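Local coordinates for sugar ABC transporter, sugar-binding protein (Streptococcus pneumoniae, PDB 2HEU) that probably captures sugars, perhaps raffinose-type oligosaccharides, outside the cell and passes them to the membrane part of an ABC transporter for uptake, at residues W366-L375 against M388-M399; G179-T187 against I278-V289. All coordinates share one frame; numbering follows the deposited sequence. Where two conformers were deposited one is given.

Contact 1: residues W366-L375 against M388-M399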
# COMPACT_ATOMS: atom_id res chain seq x y z
N TRP A 366 1.82 5.04 13.77
CA TRP A 366 0.66 5.61 14.41
C TRP A 366 -0.15 4.58 15.16
O TRP A 366 -0.03 3.37 14.85
CB TRP A 366 -0.29 6.23 13.39
CG TRP A 366 0.26 7.33 12.47
CD1 TRP A 366 1.48 7.89 12.53
CD2 TRP A 366 -0.42 7.89 11.34
NE1 TRP A 366 1.61 8.81 11.52
CE2 TRP A 366 0.48 8.82 10.77
CE3 TRP A 366 -1.70 7.69 10.78
CZ2 TRP A 366 0.11 9.57 9.65
CZ3 TRP A 366 -2.04 8.41 9.65
CH2 TRP A 366 -1.11 9.33 9.10
N THR A 367 -0.92 4.96 16.13
CA THR A 367 -1.75 4.02 16.87
C THR A 367 -3.09 3.68 16.22
O THR A 367 -3.69 2.71 16.62
CB THR A 367 -1.90 4.51 18.33
OG1 THR A 367 -2.52 5.74 18.31
CG2 THR A 367 -0.57 4.59 19.04
N SER A 368 -3.51 4.48 15.25
CA SER A 368 -4.70 4.24 14.46
C SER A 368 -4.59 5.11 13.23
O SER A 368 -3.59 5.83 13.08
CB SER A 368 -5.94 4.59 15.28
OG SER A 368 -6.11 6.01 15.40
N GLU A 369 -5.61 5.04 12.35
CA GLU A 369 -5.55 5.88 11.13
C GLU A 369 -6.86 6.45 10.71
O GLU A 369 -6.88 7.42 9.93
CB GLU A 369 -4.90 5.13 9.96
CG GLU A 369 -5.66 3.89 9.53
CD GLU A 369 -5.01 3.22 8.36
OE1 GLU A 369 -4.56 2.09 8.50
OE2 GLU A 369 -4.89 3.83 7.28
N ALA A 370 -8.00 5.90 11.15
CA ALA A 370 -9.26 6.33 10.60
C ALA A 370 -9.48 7.84 10.77
O ALA A 370 -10.02 8.48 9.87
CB ALA A 370 -10.47 5.58 11.29
N ASP A 371 -9.11 8.42 11.91
CA ASP A 371 -9.34 9.82 12.11
C ASP A 371 -8.52 10.70 11.19
O ASP A 371 -8.91 11.85 10.90
CB ASP A 371 -9.17 10.23 13.55
CG ASP A 371 -10.23 9.71 14.49
OD1 ASP A 371 -11.17 9.04 14.05
OD2 ASP A 371 -10.10 9.95 15.72
N PHE A 372 -7.39 10.20 10.70
CA PHE A 372 -6.59 10.89 9.70
C PHE A 372 -7.34 10.88 8.38
O PHE A 372 -7.40 11.90 7.64
CB PHE A 372 -5.20 10.26 9.54
CG PHE A 372 -4.32 11.01 8.62
CD1 PHE A 372 -3.60 12.13 9.01
CD2 PHE A 372 -4.17 10.60 7.28
CE1 PHE A 372 -2.77 12.81 8.12
CE2 PHE A 372 -3.37 11.28 6.39
CZ PHE A 372 -2.64 12.38 6.82
N HIS A 373 -7.94 9.73 8.01
CA HIS A 373 -8.79 9.70 6.80
C HIS A 373 -9.86 10.75 6.90
O HIS A 373 -10.13 11.55 5.99
CB HIS A 373 -9.45 8.33 6.62
CG HIS A 373 -8.53 7.16 6.69
ND1 HIS A 373 -9.07 5.91 6.79
CD2 HIS A 373 -7.18 7.05 6.70
CE1 HIS A 373 -8.05 5.07 6.85
NE2 HIS A 373 -6.89 5.69 6.75
N THR A 374 -10.55 10.78 8.05
CA THR A 374 -11.70 11.65 8.24
C THR A 374 -11.29 13.12 8.14
O THR A 374 -11.98 13.90 7.51
CB THR A 374 -12.36 11.35 9.59
OG1 THR A 374 -12.80 10.00 9.56
CG2 THR A 374 -13.46 12.33 9.95
N LEU A 375 -10.19 13.52 8.82
CA LEU A 375 -9.84 14.93 8.77
C LEU A 375 -9.46 15.34 7.35
O LEU A 375 -9.69 16.49 6.94
CB LEU A 375 -8.76 15.27 9.78
CG LEU A 375 -7.34 14.71 9.59
CD1 LEU A 375 -6.49 15.55 8.64
CD2 LEU A 375 -6.62 14.52 10.92
N MET A 388 -8.88 21.71 10.22
CA MET A 388 -8.02 20.59 9.88
C MET A 388 -6.79 20.54 10.79
O MET A 388 -6.40 19.47 11.24
CB MET A 388 -7.63 20.63 8.38
CG MET A 388 -6.75 19.49 7.99
SD MET A 388 -6.55 19.23 6.24
CE MET A 388 -5.66 20.69 5.71
N VAL A 389 -6.16 21.69 11.05
CA VAL A 389 -5.04 21.75 11.99
C VAL A 389 -5.48 21.26 13.35
O VAL A 389 -4.78 20.46 13.99
CB VAL A 389 -4.46 23.16 12.02
CG1 VAL A 389 -3.47 23.30 13.17
CG2 VAL A 389 -3.82 23.51 10.68
N ASN A 390 -6.61 21.73 13.83
CA ASN A 390 -7.11 21.29 15.11
C ASN A 390 -7.32 19.78 15.14
O ASN A 390 -6.97 19.08 16.11
CB ASN A 390 -8.39 22.02 15.43
CG ASN A 390 -8.20 23.49 15.76
OD1 ASN A 390 -7.09 23.95 15.97
ND2 ASN A 390 -9.31 24.21 15.74
N ASP A 391 -7.89 19.23 14.05
CA ASP A 391 -8.09 17.80 13.93
C ASP A 391 -6.80 17.03 13.95
O ASP A 391 -6.72 15.93 14.52
CB ASP A 391 -8.84 17.47 12.63
CG ASP A 391 -10.27 17.90 12.55
OD1 ASP A 391 -10.88 18.20 13.56
OD2 ASP A 391 -10.80 17.85 11.40
N LEU A 392 -5.80 17.53 13.27
CA LEU A 392 -4.48 16.88 13.26
C LEU A 392 -3.93 16.81 14.65
O LEU A 392 -3.45 15.75 15.10
CB LEU A 392 -3.49 17.65 12.34
CG LEU A 392 -3.75 17.42 10.82
CD1 LEU A 392 -3.12 18.53 10.03
CD2 LEU A 392 -3.22 16.07 10.37
N ASN A 393 -3.93 17.93 15.40
CA ASN A 393 -3.43 17.85 16.77
C ASN A 393 -4.28 16.92 17.63
O ASN A 393 -3.74 16.17 18.47
CB ASN A 393 -3.31 19.22 17.44
CG ASN A 393 -2.13 19.99 16.87
OD1 ASN A 393 -0.97 19.56 16.91
ND2 ASN A 393 -2.42 21.16 16.29
N ALA A 394 -5.59 16.94 17.46
CA ALA A 394 -6.42 16.06 18.27
C ALA A 394 -6.09 14.62 18.03
O ALA A 394 -6.11 13.80 18.95
CB ALA A 394 -7.90 16.35 18.02
N PHE A 395 -5.78 14.28 16.77
CA PHE A 395 -5.44 12.89 16.40
C PHE A 395 -4.07 12.48 16.88
O PHE A 395 -3.90 11.38 17.38
CB PHE A 395 -5.54 12.81 14.85
CG PHE A 395 -5.10 11.50 14.28
CD1 PHE A 395 -5.72 10.32 14.64
CD2 PHE A 395 -4.04 11.44 13.39
CE1 PHE A 395 -5.32 9.10 14.08
CE2 PHE A 395 -3.64 10.24 12.85
CZ PHE A 395 -4.27 9.09 13.17
N PHE A 396 -3.06 13.37 16.73
CA PHE A 396 -1.70 12.98 17.09
C PHE A 396 -1.41 13.19 18.54
O PHE A 396 -0.53 12.46 19.09
CB PHE A 396 -0.67 13.70 16.19
CG PHE A 396 -0.65 13.17 14.77
CD1 PHE A 396 -0.21 11.86 14.54
CD2 PHE A 396 -1.10 13.91 13.70
CE1 PHE A 396 -0.22 11.32 13.28
CE2 PHE A 396 -1.11 13.39 12.42
CZ PHE A 396 -0.68 12.08 12.23
N ASN A 397 -2.05 14.12 19.24
CA ASN A 397 -1.72 14.35 20.65
C ASN A 397 -1.74 13.08 21.47
O ASN A 397 -0.81 12.91 22.30
CB ASN A 397 -2.65 15.42 21.26
CG ASN A 397 -2.26 16.83 20.84
OD1 ASN A 397 -1.15 17.12 20.38
ND2 ASN A 397 -3.18 17.73 21.13
N PRO A 398 -2.73 12.21 21.39
CA PRO A 398 -2.73 11.02 22.27
C PRO A 398 -1.52 10.12 22.03
O PRO A 398 -1.12 9.35 22.92
CB PRO A 398 -4.04 10.34 21.98
CG PRO A 398 -4.91 11.44 21.47
CD PRO A 398 -3.98 12.31 20.63
N MET A 399 -0.96 10.14 20.83
CA MET A 399 0.18 9.29 20.48
C MET A 399 1.43 9.82 21.14
O MET A 399 2.44 9.07 21.20
CB MET A 399 0.37 9.20 19.01
CG MET A 399 -0.93 8.83 18.23
SD MET A 399 -0.56 8.47 16.53
CE MET A 399 -2.23 8.61 15.82
O HOH W 1 -10.37 18.54 8.70
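The last two helices of the chain form an antiparallel hairpin, with the loop leading into the first of them, 366-369, folded against the far end of the second. The axes of 370-375 and 388-396 run at 179° and come within 9.8 Å. Where the loop meets the second helix, the indole of W366 offers one face to two phenylalanine edges. F396 points its CE1 at the five-membered ring, 3.6 Å from W366 NE1, with the planes at 79°; F395 brings its outer edge over the six-membered ring, offset, its CZ 3.8 Å from W366 CE3. The F395 ring swings out across the gap because chi1 (174°) turns CG opposite the backbone N. One of its faces covers the backbone at F372 N, the other takes M399 CE, and its rim meets the carbonyl of S368, CZ to O 3.3 Å. The straight M399 chain runs alongside T367 pointing the other way, its CG 3.5 Å from T367 OG1. Its SD accepts a weak hydrogen bond from T367 N at 3.6 Å and lies obliquely beside the indole, a Met-aromatic contact. Toward the turn of the hairpin, L375 CD1 packs on L392 CD2 at 3.7 Å, the side chains crossing at about a right angle, and L375 CB rests on D391 CB. A water donates to L375 O and D391 OD2, 2.8 Å from each, and bridges the two helices. The indole N-H is taken by N196 OD1, which helps fix the rotation of the ring. The chemistry is therefore mostly apolar and aromatic: S368 N and O are buried without a hydrogen-bonding partner, and cohesion comes chiefly from ring edges, methyls and sulfur.

Contact 2: residues G179-T187 against I278-V289; sequences GYNQLAFAT and IPGKEKGQSLTV
L183 lays its isobutyl group over the strand start and the loop of 278-289, overlapping I278, L287 and V289 together. Its CG sits 3.8 Å from V289 CG1, CD2 lies over the backbone between L287 O and T288 C, and CD1 is 3.9 Å from I278 CD1. That isoleucine methyl also meets Y180, whose side chain crosses it at about a right angle: I278 CD1 is 3.6 Å from Y180 CD1, oblique to the ring. Y180 starts out away from the loop, yet its ring comes back to touch I278, and its hydroxyl bonds to V220 O. One turn on, L287 CD1 fits against A186 CB at 3.8 Å and beside T187 CG2. T187 closes this end of the contact. Its methyl lies 3.7 Å from P279 O, while its hydroxyl, tucked back over its own helix by chi1 63°, donates to L183 O at 2.9 Å. L183 O thus takes two donors, T187 N and T187 OG1; the hydroxyl is also hydrogen-bonded to W149 NE1. No direct hydrogen bond joins the two segments, but one water bridges them, donating to T187 O and Q285 OE1 and accepting from K281 N. Q285 OE1 also receives E282 N, 3.1 Å away and well above the amide plane, so the side chain spans the type II turn E282-Q285. At the other end, the Q182 amide is tied to L362 N and Q363 OE1 as its OE1 passes V289 CG2. This cover of a strand-to-strand connection by a helix belongs to an alpha/beta lobe of a solute-binding protein: helix 178-189 lies over the link from strand 273-276 to strand 288-290, with Y129 of strand 129-134 adjoining the same buried layer.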
# COMPACT_ATOMS: atom_id res chain seq x y z
N GLY A 179 -3.69 8.00 1.20
CA GLY A 179 -2.45 8.14 0.51
C GLY A 179 -2.18 9.51 -0.02
O GLY A 179 -1.05 9.99 -0.05
N TYR A 180 -3.23 10.23 -0.46
CA TYR A 180 -3.09 11.56 -1.03
C TYR A 180 -2.49 12.51 0.02
O TYR A 180 -1.53 13.22 -0.26
CB TYR A 180 -4.43 12.04 -1.55
CG TYR A 180 -4.33 13.34 -2.32
CD1 TYR A 180 -4.24 13.38 -3.69
CD2 TYR A 180 -4.31 14.56 -1.66
CE1 TYR A 180 -4.10 14.56 -4.38
CE2 TYR A 180 -4.17 15.76 -2.32
CZ TYR A 180 -4.06 15.76 -3.68
OH TYR A 180 -3.90 16.91 -4.41
N ASN A 181 -3.10 12.54 1.19
CA ASN A 181 -2.63 13.49 2.21
C ASN A 181 -1.31 13.04 2.81
O ASN A 181 -0.46 13.87 3.16
CB ASN A 181 -3.71 13.74 3.24
CG ASN A 181 -3.47 15.03 4.04
OD1 ASN A 181 -2.69 15.90 3.58
ND2 ASN A 181 -4.16 15.16 5.14
N GLN A 182 -1.09 11.74 2.94
CA GLN A 182 0.26 11.31 3.39
C GLN A 182 1.31 11.81 2.42
O GLN A 182 2.38 12.25 2.86
CB GLN A 182 0.32 9.80 3.57
CG GLN A 182 -0.52 9.33 4.72
CD GLN A 182 -0.23 7.91 5.14
OE1 GLN A 182 0.83 7.36 4.82
NE2 GLN A 182 -1.15 7.32 5.86
N LEU A 183 1.05 11.75 1.14
CA LEU A 183 2.00 12.20 0.10
C LEU A 183 2.09 13.74 0.06
O LEU A 183 3.17 14.27 -0.25
CB LEU A 183 1.69 11.60 -1.23
CG LEU A 183 1.99 10.10 -1.30
CD1 LEU A 183 1.34 9.46 -2.53
CD2 LEU A 183 3.46 9.86 -1.29
N ALA A 184 1.01 14.43 0.37
CA ALA A 184 1.09 15.89 0.56
C ALA A 184 2.10 16.21 1.63
O ALA A 184 3.03 17.02 1.45
CB ALA A 184 -0.30 16.43 0.91
N PHE A 185 1.99 15.56 2.81
CA PHE A 185 2.95 15.82 3.87
C PHE A 185 4.32 15.33 3.49
O PHE A 185 5.33 16.00 3.83
CB PHE A 185 2.52 15.20 5.19
CG PHE A 185 1.46 15.99 5.91
CD1 PHE A 185 0.17 15.53 6.08
CD2 PHE A 185 1.78 17.23 6.47
CE1 PHE A 185 -0.79 16.27 6.75
CE2 PHE A 185 0.84 17.99 7.13
CZ PHE A 185 -0.45 17.50 7.28
N ALA A 186 4.47 14.16 2.85
CA ALA A 186 5.81 13.66 2.53
C ALA A 186 6.51 14.56 1.55
O ALA A 186 7.68 14.88 1.72
CB ALA A 186 5.68 12.21 2.01
N THR A 187 5.80 14.98 0.50
CA THR A 187 6.45 15.91 -0.46
C THR A 187 6.74 17.24 0.19
O THR A 187 7.73 17.90 -0.13
CB THR A 187 5.65 16.04 -1.77
OG1 THR A 187 4.36 16.60 -1.53
CG2 THR A 187 5.57 14.74 -2.55
N ILE A 278 2.04 11.42 -7.38
CA ILE A 278 1.78 12.80 -6.91
C ILE A 278 3.12 13.52 -6.87
O ILE A 278 4.11 13.10 -6.31
CB ILE A 278 1.14 12.74 -5.53
CG1 ILE A 278 -0.29 12.13 -5.66
CG2 ILE A 278 1.07 14.14 -4.89
CD1 ILE A 278 -1.03 11.95 -4.34
N PRO A 279 3.15 14.69 -7.53
CA PRO A 279 4.40 15.47 -7.63
C PRO A 279 4.78 16.07 -6.35
O PRO A 279 3.97 16.31 -5.44
CB PRO A 279 4.16 16.45 -8.78
CG PRO A 279 2.70 16.69 -8.60
CD PRO A 279 2.10 15.36 -8.36
N GLY A 280 6.06 16.40 -6.31
CA GLY A 280 6.58 17.26 -5.34
C GLY A 280 6.61 18.71 -5.74
O GLY A 280 6.07 19.08 -6.78
N LYS A 281 7.22 19.61 -4.94
CA LYS A 281 7.25 21.03 -5.32
C LYS A 281 8.11 21.23 -6.57
O LYS A 281 7.78 22.05 -7.47
CB LYS A 281 7.78 21.88 -4.20
CG LYS A 281 7.82 23.38 -4.44
CD LYS A 281 8.24 24.06 -3.16
CE LYS A 281 8.36 25.56 -3.19
NZ LYS A 281 8.84 26.08 -1.79
N GLU A 282 9.22 20.52 -6.57
CA GLU A 282 10.26 20.60 -7.55
C GLU A 282 10.12 19.28 -8.38
O GLU A 282 9.76 18.24 -7.96
CB GLU A 282 11.65 20.78 -6.93
CG GLU A 282 11.83 21.90 -5.97
CD GLU A 282 11.61 23.25 -6.60
OE1 GLU A 282 11.64 23.46 -7.83
OE2 GLU A 282 11.39 24.23 -5.83
N LYS A 283 10.61 19.36 -9.62
CA LYS A 283 10.74 18.15 -10.45
C LYS A 283 11.71 17.19 -9.94
O LYS A 283 12.70 17.55 -9.33
CB LYS A 283 11.14 18.56 -11.79
CG LYS A 283 10.10 19.50 -12.36
CD LYS A 283 10.55 19.99 -13.63
CE LYS A 283 9.18 20.94 -14.15
NZ LYS A 283 9.51 21.45 -15.46
N GLY A 284 11.42 15.91 -10.10
CA GLY A 284 12.22 14.87 -9.55
C GLY A 284 11.91 14.56 -8.12
O GLY A 284 12.53 13.70 -7.53
N GLN A 285 10.90 15.20 -7.51
CA GLN A 285 10.56 15.07 -6.11
C GLN A 285 9.28 14.24 -5.88
O GLN A 285 8.80 14.18 -4.73
CB GLN A 285 10.42 16.45 -5.49
CG GLN A 285 11.84 17.13 -5.46
CD GLN A 285 11.79 18.45 -4.77
OE1 GLN A 285 10.73 18.97 -4.40
NE2 GLN A 285 12.96 19.01 -4.52
N SER A 286 8.68 13.69 -6.89
CA SER A 286 7.48 12.92 -6.70
C SER A 286 7.72 11.70 -5.88
O SER A 286 8.81 11.11 -5.87
CB SER A 286 6.84 12.58 -8.04
OG SER A 286 7.72 11.67 -8.73
N LEU A 287 6.68 11.24 -5.18
CA LEU A 287 6.77 10.12 -4.25
C LEU A 287 5.54 9.23 -4.40
O LEU A 287 4.50 9.69 -4.86
CB LEU A 287 6.83 10.63 -2.82
CG LEU A 287 8.03 11.45 -2.42
CD1 LEU A 287 7.90 12.03 -1.04
CD2 LEU A 287 9.36 10.62 -2.51
N THR A 288 5.68 7.99 -3.97
CA THR A 288 4.54 7.12 -3.73
C THR A 288 4.66 6.53 -2.31
O THR A 288 5.67 6.74 -1.64
CB THR A 288 4.38 6.08 -4.85
OG1 THR A 288 3.14 5.39 -4.66
CG2 THR A 288 5.48 5.05 -4.87
N VAL A 289 3.60 5.87 -1.90
CA VAL A 289 3.51 5.29 -0.55
C VAL A 289 2.80 3.96 -0.68
O VAL A 289 1.95 3.78 -1.52
CB VAL A 289 2.75 6.25 0.42
CG1 VAL A 289 1.33 6.54 -0.02
CG2 VAL A 289 2.82 5.74 1.84
O HOH W 2 8.60 18.12 -2.77

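Overall arrangement
Both contacts belong to the same lobe of the binding protein, their centres about 20 Å apart, and they adjoin through helix 178-189. Contact 2 closes before contact 1 opens along the chain, and the hairpin of helices 370-382 and 385-396 lies against the same helix 178-189 that packs on 278-289. F372 of contact 1 lies against N181 and Q182, W366 CH2 touches Q182 NE2 at 3.8 Å, and L392 meets F185. L183 and T187 face the loop and strand, N181 and F185 meet the hairpin, and Q182 touches both. Contact 2 is the more deeply buried of the two; the resulting layers join the C-terminal helices to the body of the lobe.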